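Local coordinates for protein peptidoglycan D,D-transpeptidase FtsI (PDB 6HZI) that probably cross-links peptidoglycan as a penicillin-binding D,D-transpeptidase of the septal cell wall in Burkholderia pseudomallei, at residues R55-V58 / L59-V62. Sequence-based numbering, arbitrary orientation.
Sequences RNRV and LTDV
Asn56 O accepts the backbone N-H groups of both Leu59 and Thr60, and Arg57 O accepts that of Asp61, which closes the single short helical turn 57-60. Leu59 N lies 3.1 Å from Asn56 O, above the carbonyl plane. Thr60 N reaches the same oxygen at 3.1 Å, in the carbonyl plane. The Asp61 N to Arg57 O bond is shorter, 2.7 Å, and a water within hydrogen-bonding reach of both Arg57 O and Asp61 O spans the C-terminal end of the turn. Asn56 holds the N-cap position, but its side chain does not cap. With CG anti to the backbone N (chi1 -157°), the amide runs alongside Leu59, and Asn56 ND2 meets methyl CD1 of Leu59 at 3.4 Å. Asn56 OD1 accepts a hydrogen bond from Asn51 ND2, and Asn51 OD1 accepts one from Val58 N. Thr60 OG1 lies 3.2 Å from Asn56 O and 3.1 Å from Asp61 OD1, and its proton could serve either. Asp61 lies beside Arg57. Asp61 OD2 rests against the Arg57 methylenes, 3.1 Å from Arg57 CG, while the arginine side chain bends at chi3 (-45°) and Arg57 NH2 makes a weak hydrogen bond to Gly34 O. Arg57 NE stays 4.2 Å from Asp61 OD2. The opposite charges therefore probably attract without forming a salt bridge, and backbone bonds define this turn, which packs on strand 33-40 of the transpeptidase domain.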
loop_
_atom_site.group_PDB
_atom_site.type_symbol
_atom_site.label_atom_id
_atom_site.label_comp_id
_atom_site.label_asym_id
_atom_site.label_seq_id
_atom_site.Cartn_x
_atom_site.Cartn_y
_atom_site.Cartn_z
ATOM N N ARG A 55 -1.711 -0.287 -21.724
ATOM C CA ARG A 55 -2.990 0.378 -21.322
ATOM C C ARG A 55 -2.823 0.876 -19.889
ATOM O O ARG A 55 -1.936 0.337 -19.217
ATOM C CB ARG A 55 -4.216 -0.547 -21.305
ATOM C CG ARG A 55 -4.763 -0.957 -22.664
ATOM C CD ARG A 55 -5.863 -2.001 -22.535
ATOM N NE ARG A 55 -6.118 -2.717 -23.789
ATOM C CZ ARG A 55 -6.974 -3.741 -23.947
ATOM N NH1 ARG A 55 -7.102 -4.328 -25.128
ATOM N NH2 ARG A 55 -7.707 -4.179 -22.936
ATOM N N ASN A 56 -3.696 1.772 -19.413
ATOM C CA ASN A 56 -3.504 2.531 -18.137
ATOM C C ASN A 56 -4.204 1.835 -16.932
ATOM O O ASN A 56 -5.085 2.449 -16.298
ATOM C CB ASN A 56 -3.888 4.005 -18.353
ATOM C CG ASN A 56 -3.229 4.947 -17.362
ATOM O OD1 ASN A 56 -2.380 4.538 -16.554
ATOM N ND2 ASN A 56 -3.664 6.202 -17.397
ATOM N N ARG A 57 -3.793 0.607 -16.579
ATOM C CA ARG A 57 -4.569 -0.306 -15.683
ATOM C C ARG A 57 -4.418 0.200 -14.238
ATOM O O ARG A 57 -5.324 0.022 -13.376
ATOM C CB ARG A 57 -4.151 -1.767 -15.891
ATOM C CG ARG A 57 -4.747 -2.435 -17.132
ATOM C CD ARG A 57 -4.229 -3.854 -17.396
ATOM N NE ARG A 57 -2.777 -3.882 -17.219
ATOM C CZ ARG A 57 -1.870 -3.471 -18.120
ATOM N NH1 ARG A 57 -2.226 -3.044 -19.325
ATOM N NH2 ARG A 57 -0.585 -3.524 -17.823
ATOM N N VAL A 58 -3.337 0.926 -14.042
ATOM C CA VAL A 58 -2.966 1.703 -12.819
ATOM C C VAL A 58 -4.118 2.579 -12.338
ATOM O O VAL A 58 -4.310 2.687 -11.118
ATOM C CB VAL A 58 -1.734 2.586 -13.102
ATOM C CG1 VAL A 58 -1.141 3.127 -11.826
ATOM C CG2 VAL A 58 -0.659 1.787 -13.798
ATOM N N LEU A 59 -4.817 3.208 -13.274
ATOM C CA LEU A 59 -5.942 4.116 -13.000
ATOM C C LEU A 59 -7.295 3.443 -13.260
ATOM O O LEU A 59 -8.245 3.822 -12.525
ATOM C CB LEU A 59 -5.747 5.397 -13.808
ATOM C CG LEU A 59 -4.619 6.279 -13.268
ATOM C CD1 LEU A 59 -4.176 7.346 -14.217
ATOM C CD2 LEU A 59 -5.055 6.958 -12.007
ATOM N N THR A 60 -7.369 2.449 -14.166
ATOM C CA THR A 60 -8.647 1.802 -14.616
ATOM C C THR A 60 -8.959 0.527 -13.819
ATOM O O THR A 60 -10.118 0.279 -13.585
ATOM C CB THR A 60 -8.658 1.403 -16.101
ATOM O OG1 THR A 60 -7.596 0.477 -16.352
ATOM C CG2 THR A 60 -8.525 2.583 -17.031
ATOM N N ASP A 61 -7.967 -0.273 -13.468
ATOM C CA ASP A 61 -8.194 -1.627 -12.899
ATOM C C ASP A 61 -8.331 -1.545 -11.381
ATOM O O ASP A 61 -7.487 -0.934 -10.697
ATOM C CB ASP A 61 -7.077 -2.588 -13.301
ATOM C CG ASP A 61 -7.169 -3.072 -14.740
ATOM O OD1 ASP A 61 -8.019 -2.519 -15.545
ATOM O OD2 ASP A 61 -6.391 -3.995 -15.044
ATOM N N VAL A 62 -9.382 -2.143 -10.866
ATOM C CA VAL A 62 -9.667 -2.119 -9.407
ATOM C C VAL A 62 -9.600 -3.550 -8.912
ATOM O O VAL A 62 -9.902 -4.428 -9.714
ATOM C CB VAL A 62 -11.039 -1.512 -9.117
ATOM C CG1 VAL A 62 -11.056 -0.084 -9.604
ATOM C CG2 VAL A 62 -12.156 -2.352 -9.740
HETATM O O HOH W 1 -4.874 -0.444 -10.530
#